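Local coordinates for protein dextranase (Pseudarthrobacter oxydans, PDB 6NZS) that probably cuts alpha-1,6-glucosidic linkages within dextran chains, as an endo-acting dextranase of glycoside hydrolase family 49, at residues Asn9-Trp14 and Leu256-Tyr261; Phe189-Leu194 and Thr279-Leu284. One frame throughout, in Å; residues are numbered along the deposited sequence.

Contact 1 (Asn9-Trp14 and Leu256-Tyr261); sequences NLHTWW and LAPGAY
The indole of Trp13 presents one face to the Pro258-Gly259 corner of the 256-261 segment. Gly259 CA sits 3.5 Å from the centroid of the five-membered ring of Trp13, 15° off its normal, and Pro258 CB rides over the six-membered ring, so that two CH-pi contacts span the indole. The ring of His11 meets the same proline differently: Pro258 CG lies in its plane at the edge, 3.5 Å from His11 CE1, while Trp13 CE3 covers one imidazole face near its rim. With CG between the backbone N and the carbonyl carbon (chi1 54°), Trp13 turns one face of its indole toward Pro258 and Gly259. These two are the central residues of a type II beta turn, closed by the 2.8 Å backbone hydrogen bond from Ala260 N to Ala257 O. Gly259 has a positive phi of 93°, and a CB there would press on the indole. No direct hydrogen bond crosses; a water donates to both Trp14 O and Gly259 O. His11 ND1 is hydrogen-bonded to Glu91 OE1 of strand 84-92, and Trp13 NE1 to Tyr56 OH of strand 51-58. The aromatic pair thus leans on these strands of the N-terminal Ig-like domain and receives the turn between solenoid strands 253-256 and 260-263.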
loop_
_atom_site.group_PDB
_atom_site.type_symbol
_atom_site.label_atom_id
_atom_site.label_comp_id
_atom_site.label_asym_id
_atom_site.label_seq_id
_atom_site.Cartn_x
_atom_site.Cartn_y
_atom_site.Cartn_z
ATOM N N ASN A 9 18.864 21.220 5.844
ATOM C CA ASN A 9 17.579 21.316 5.155
ATOM C C ASN A 9 17.359 20.260 4.091
ATOM O O ASN A 9 16.234 20.144 3.594
ATOM C CB ASN A 9 17.419 22.679 4.482
ATOM C CG ASN A 9 17.281 23.806 5.474
ATOM O OD1 ASN A 9 17.125 23.585 6.675
ATOM N ND2 ASN A 9 17.339 25.028 4.972
ATOM N N LEU A 10 18.388 19.524 3.698
ATOM C CA LEU A 10 18.261 18.584 2.595
ATOM C C LEU A 10 19.227 17.437 2.832
ATOM O O LEU A 10 20.397 17.656 3.164
ATOM C CB LEU A 10 18.567 19.271 1.256
ATOM C CG LEU A 10 18.414 18.448 -0.027
ATOM C CD1 LEU A 10 16.993 17.868 -0.170
ATOM C CD2 LEU A 10 18.773 19.307 -1.235
ATOM N N HIS A 11 18.735 16.215 2.672
ATOM C CA HIS A 11 19.587 15.040 2.767
ATOM C C HIS A 11 19.243 14.114 1.614
ATOM O O HIS A 11 18.095 13.668 1.494
ATOM C CB HIS A 11 19.405 14.312 4.098
ATOM C CG HIS A 11 20.322 13.143 4.259
ATOM N ND1 HIS A 11 19.965 12.003 4.948
ATOM C CD2 HIS A 11 21.583 12.937 3.812
ATOM C CE1 HIS A 11 20.972 11.147 4.920
ATOM N NE2 HIS A 11 21.963 11.687 4.236
ATOM N N THR A 12 20.231 13.838 0.769
ATOM C CA THR A 12 20.124 12.836 -0.280
ATOM C C THR A 12 21.293 11.868 -0.147
ATOM O O THR A 12 22.243 12.103 0.608
ATOM C CB THR A 12 20.123 13.455 -1.683
ATOM O OG1 THR A 12 21.432 13.955 -1.979
ATOM C CG2 THR A 12 19.115 14.587 -1.792
ATOM N N TRP A 13 21.219 10.759 -0.882
ATOM C CA TRP A 13 22.239 9.727 -0.758
ATOM C C TRP A 13 22.343 8.942 -2.058
ATOM O O TRP A 13 21.507 9.060 -2.958
ATOM C CB TRP A 13 21.968 8.787 0.420
ATOM C CG TRP A 13 20.613 8.165 0.389
ATOM C CD1 TRP A 13 20.257 7.000 -0.239
ATOM C CD2 TRP A 13 19.418 8.677 1.001
ATOM N NE1 TRP A 13 18.920 6.758 -0.053
ATOM C CE2 TRP A 13 18.377 7.765 0.702
ATOM C CE3 TRP A 13 19.129 9.812 1.775
ATOM C CZ2 TRP A 13 17.072 7.949 1.159
ATOM C CZ3 TRP A 13 17.825 10.006 2.214
ATOM C CH2 TRP A 13 16.810 9.073 1.903
ATOM N N TRP A 14 23.386 8.118 -2.130
ATOM C CA TRP A 14 23.658 7.298 -3.297
ATOM C C TRP A 14 24.020 5.900 -2.824
ATOM O O TRP A 14 24.160 5.650 -1.628
ATOM C CB TRP A 14 24.807 7.904 -4.116
ATOM C CG TRP A 14 24.859 7.418 -5.517
ATOM C CD1 TRP A 14 25.780 6.566 -6.057
ATOM C CD2 TRP A 14 23.960 7.763 -6.575
ATOM N NE1 TRP A 14 25.501 6.349 -7.384
ATOM C CE2 TRP A 14 24.388 7.073 -7.729
ATOM C CE3 TRP A 14 22.829 8.588 -6.660
ATOM C CZ2 TRP A 14 23.728 7.178 -8.953
ATOM C CZ3 TRP A 14 22.179 8.696 -7.881
ATOM C CH2 TRP A 14 22.629 7.990 -9.008
ATOM N N LEU A 256 16.697 1.886 10.476
ATOM C CA LEU A 256 17.248 1.849 9.121
ATOM C C LEU A 256 17.553 3.289 8.730
ATOM O O LEU A 256 16.638 4.070 8.461
ATOM C CB LEU A 256 16.254 1.237 8.131
ATOM C CG LEU A 256 15.617 -0.110 8.475
ATOM C CD1 LEU A 256 14.767 -0.590 7.306
ATOM C CD2 LEU A 256 16.664 -1.145 8.813
ATOM N N ALA A 257 18.830 3.643 8.699
ATOM C CA ALA A 257 19.203 5.008 8.385
ATOM C C ALA A 257 18.789 5.346 6.958
ATOM O O ALA A 257 18.659 4.458 6.108
ATOM C CB ALA A 257 20.715 5.175 8.511
ATOM N N PRO A 258 18.584 6.630 6.662
ATOM C CA PRO A 258 18.443 7.026 5.257
ATOM C C PRO A 258 19.694 6.595 4.512
ATOM O O PRO A 258 20.815 6.876 4.939
ATOM C CB PRO A 258 18.321 8.554 5.322
ATOM C CG PRO A 258 18.888 8.931 6.648
ATOM C CD PRO A 258 18.628 7.788 7.573
ATOM N N GLY A 259 19.505 5.873 3.416
ATOM C CA GLY A 259 20.632 5.314 2.702
ATOM C C GLY A 259 20.998 3.900 3.095
ATOM O O GLY A 259 21.897 3.316 2.473
ATOM N N ALA A 260 20.344 3.332 4.105
ATOM C CA ALA A 260 20.480 1.910 4.373
ATOM C C ALA A 260 19.519 1.133 3.486
ATOM O O ALA A 260 18.371 1.540 3.284
ATOM C CB ALA A 260 20.179 1.615 5.840
ATOM N N TYR A 261 19.999 0.011 2.953
ATOM C CA TYR A 261 19.198 -0.898 2.138
ATOM C C TYR A 261 19.411 -2.296 2.700
ATOM O O TYR A 261 20.503 -2.863 2.571
ATOM C CB TYR A 261 19.630 -0.824 0.673
ATOM C CG TYR A 261 18.669 -1.473 -0.307
ATOM C CD1 TYR A 261 18.698 -2.838 -0.549
ATOM C CD2 TYR A 261 17.737 -0.707 -1.001
ATOM C CE1 TYR A 261 17.832 -3.421 -1.451
ATOM C CE2 TYR A 261 16.863 -1.286 -1.909
ATOM C CZ TYR A 261 16.913 -2.638 -2.126
ATOM O OH TYR A 261 16.040 -3.202 -3.029
HETATM O O HOH W 1 23.029 8.657 3.736
HETATM O O HOH W 2 23.827 4.881 1.012
#

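Contact 2 (Phe189-Leu194 and Thr279-Leu284)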
loop_
_atom_site.group_PDB
_atom_site.type_symbol
_atom_site.label_atom_id
_atom_site.label_comp_id
_atom_site.label_asym_id
_atom_site.label_seq_id
_atom_site.Cartn_x
_atom_site.Cartn_y
_atom_site.Cartn_z
ATOM N N PHE A 189 9.286 10.217 -2.675
ATOM C CA PHE A 189 8.954 10.268 -1.262
ATOM C C PHE A 189 9.789 11.411 -0.682
ATOM O O PHE A 189 10.955 11.229 -0.324
ATOM C CB PHE A 189 9.290 8.940 -0.582
ATOM C CG PHE A 189 8.567 7.738 -1.156
ATOM C CD1 PHE A 189 7.332 7.857 -1.800
ATOM C CD2 PHE A 189 9.130 6.479 -1.023
ATOM C CE1 PHE A 189 6.686 6.729 -2.304
ATOM C CE2 PHE A 189 8.489 5.356 -1.517
ATOM C CZ PHE A 189 7.263 5.480 -2.162
ATOM N N ALA A 190 9.190 12.606 -0.637
ATOM C CA ALA A 190 9.823 13.807 -0.091
ATOM C C ALA A 190 9.453 13.841 1.380
ATOM O O ALA A 190 8.329 14.202 1.735
ATOM C CB ALA A 190 9.309 15.046 -0.820
ATOM N N GLU A 191 10.385 13.437 2.234
ATOM C CA GLU A 191 10.083 13.170 3.624
ATOM C C GLU A 191 10.668 14.254 4.521
ATOM O O GLU A 191 11.742 14.794 4.241
ATOM C CB GLU A 191 10.662 11.812 4.039
ATOM C CG GLU A 191 10.136 10.636 3.215
ATOM C CD GLU A 191 8.641 10.531 3.257
ATOM O OE1 GLU A 191 8.135 10.172 4.324
ATOM O OE2 GLU A 191 7.960 10.782 2.229
ATOM N N PRO A 192 9.990 14.591 5.614
ATOM C CA PRO A 192 10.460 15.701 6.450
ATOM C C PRO A 192 11.749 15.358 7.189
ATOM O O PRO A 192 11.879 14.286 7.789
ATOM C CB PRO A 192 9.297 15.924 7.421
ATOM C CG PRO A 192 8.575 14.626 7.467
ATOM C CD PRO A 192 8.711 14.034 6.089
ATOM N N LYS A 193 12.700 16.290 7.151
ATOM C CA LYS A 193 13.884 16.164 7.983
ATOM C C LYS A 193 13.478 16.160 9.447
ATOM O O LYS A 193 12.589 16.904 9.867
ATOM C CB LYS A 193 14.810 17.347 7.722
ATOM C CG LYS A 193 16.180 17.175 8.321
ATOM C CD LYS A 193 17.166 16.762 7.256
ATOM C CE LYS A 193 18.582 16.925 7.761
ATOM N NZ LYS A 193 19.004 15.756 8.577
ATOM N N LEU A 194 14.121 15.306 10.233
ATOM C CA LEU A 194 13.754 15.116 11.626
ATOM C C LEU A 194 14.615 16.001 12.519
ATOM O O LEU A 194 15.843 15.982 12.413
ATOM C CB LEU A 194 13.910 13.646 12.019
ATOM C CG LEU A 194 13.097 12.666 11.161
ATOM C CD1 LEU A 194 13.365 11.248 11.637
ATOM C CD2 LEU A 194 11.616 12.979 11.217
ATOM N N THR A 279 12.051 2.262 12.852
ATOM C CA THR A 279 12.032 3.621 12.324
ATOM C C THR A 279 13.184 3.821 11.360
ATOM O O THR A 279 14.094 2.993 11.258
ATOM C CB THR A 279 12.112 4.675 13.442
ATOM O OG1 THR A 279 13.394 4.601 14.081
ATOM C CG2 THR A 279 11.022 4.445 14.477
ATOM N N GLY A 280 13.123 4.933 10.643
ATOM C CA GLY A 280 14.193 5.412 9.791
ATOM C C GLY A 280 13.807 5.416 8.321
ATOM O O GLY A 280 12.996 4.609 7.860
ATOM N N TYR A 281 14.433 6.315 7.563
ATOM C CA TYR A 281 14.123 6.489 6.149
ATOM C C TYR A 281 14.914 5.552 5.231
ATOM O O TYR A 281 15.258 5.943 4.112
ATOM C CB TYR A 281 14.340 7.943 5.746
ATOM C CG TYR A 281 13.357 8.942 6.328
ATOM C CD1 TYR A 281 11.981 8.764 6.215
ATOM C CD2 TYR A 281 13.817 10.086 6.965
ATOM C CE1 TYR A 281 11.091 9.707 6.719
ATOM C CE2 TYR A 281 12.942 11.020 7.471
ATOM C CZ TYR A 281 11.586 10.833 7.352
ATOM O OH TYR A 281 10.720 11.791 7.838
ATOM N N GLY A 282 15.218 4.331 5.673
ATOM C CA GLY A 282 15.860 3.338 4.838
ATOM C C GLY A 282 14.865 2.391 4.184
ATOM O O GLY A 282 13.646 2.571 4.244
ATOM N N VAL A 283 15.410 1.353 3.538
ATOM C CA VAL A 283 14.628 0.375 2.781
ATOM C C VAL A 283 14.801 -1.007 3.396
ATOM O O VAL A 283 15.922 -1.418 3.715
ATOM C CB VAL A 283 15.046 0.347 1.296
ATOM C CG1 VAL A 283 14.247 -0.701 0.526
ATOM C CG2 VAL A 283 14.870 1.721 0.671
ATOM N N LEU A 284 13.689 -1.721 3.544
ATOM C CA LEU A 284 13.668 -3.136 3.908
ATOM C C LEU A 284 13.023 -3.862 2.733
ATOM O O LEU A 284 11.837 -3.657 2.455
ATOM C CB LEU A 284 12.852 -3.357 5.184
ATOM C CG LEU A 284 12.785 -4.799 5.705
ATOM C CD1 LEU A 284 14.167 -5.275 6.116
ATOM C CD2 LEU A 284 11.803 -4.910 6.863
#
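The 189-194 backbone stands well clear of 279-284, with Glu191 and Tyr281 CA atoms 8.2 Å apart, and the side chain of Tyr281 bridges the gap. Its CG is anti to the carbonyl carbon (chi1 -69°), which sends the phenol across to the end of strand 176-192. There Tyr281 OH donates a 2.8 Å hydrogen bond to Pro192 O, arriving in the carbonyl plane on a lone pair, with a C=O...donor angle of 139°. Glu191 CB lies over one face of the Tyr281 ring, 3.8 Å from its centroid, in a CH-pi contact. Leu194 adds its branch near the hydroxyl end, with CD2 3.7 Å from Tyr281 OH, and Pro192 CD approaches the same oxygen. A phenylalanine in place of Tyr281 would probably keep much of the ring packing but leave Pro192 O without its phenolic donor. Bent at chi2 (-57°), the Glu191 chain carries its carboxylate to salt bridges with Lys359 and Arg145, and OE1 also accepts from Asn357, so this buried charge is probably well compensated. Tyr281, in the corner between strands 275-279 and 283-285, also packs on Glu91 of strand 84-92 and Lys359 of strand 351-361, where the Ig-like domain meets the solenoid.

In the fold
From the N terminus the chain enters contact 1 at 9-14, traverses the strands of the Ig-like domain, and enters contact 2 at 189-194 as strand 176-192 ends. It then starts the parallel beta-solenoid, where residues 256-261 close the long loop of contact 1 and residues 279-284 close the shorter loop of contact 2. The two closures cross, because their segments alternate along the chain. Their centres lie about 8 Å apart, and their solenoid halves occupy adjacent positions: probable hydrogen bonds join Leu256 N to Thr279 O and Val283 N to Ala260 O. Equivalent corners of two neighbouring solenoid coils are thereby tied to the N-terminal domain.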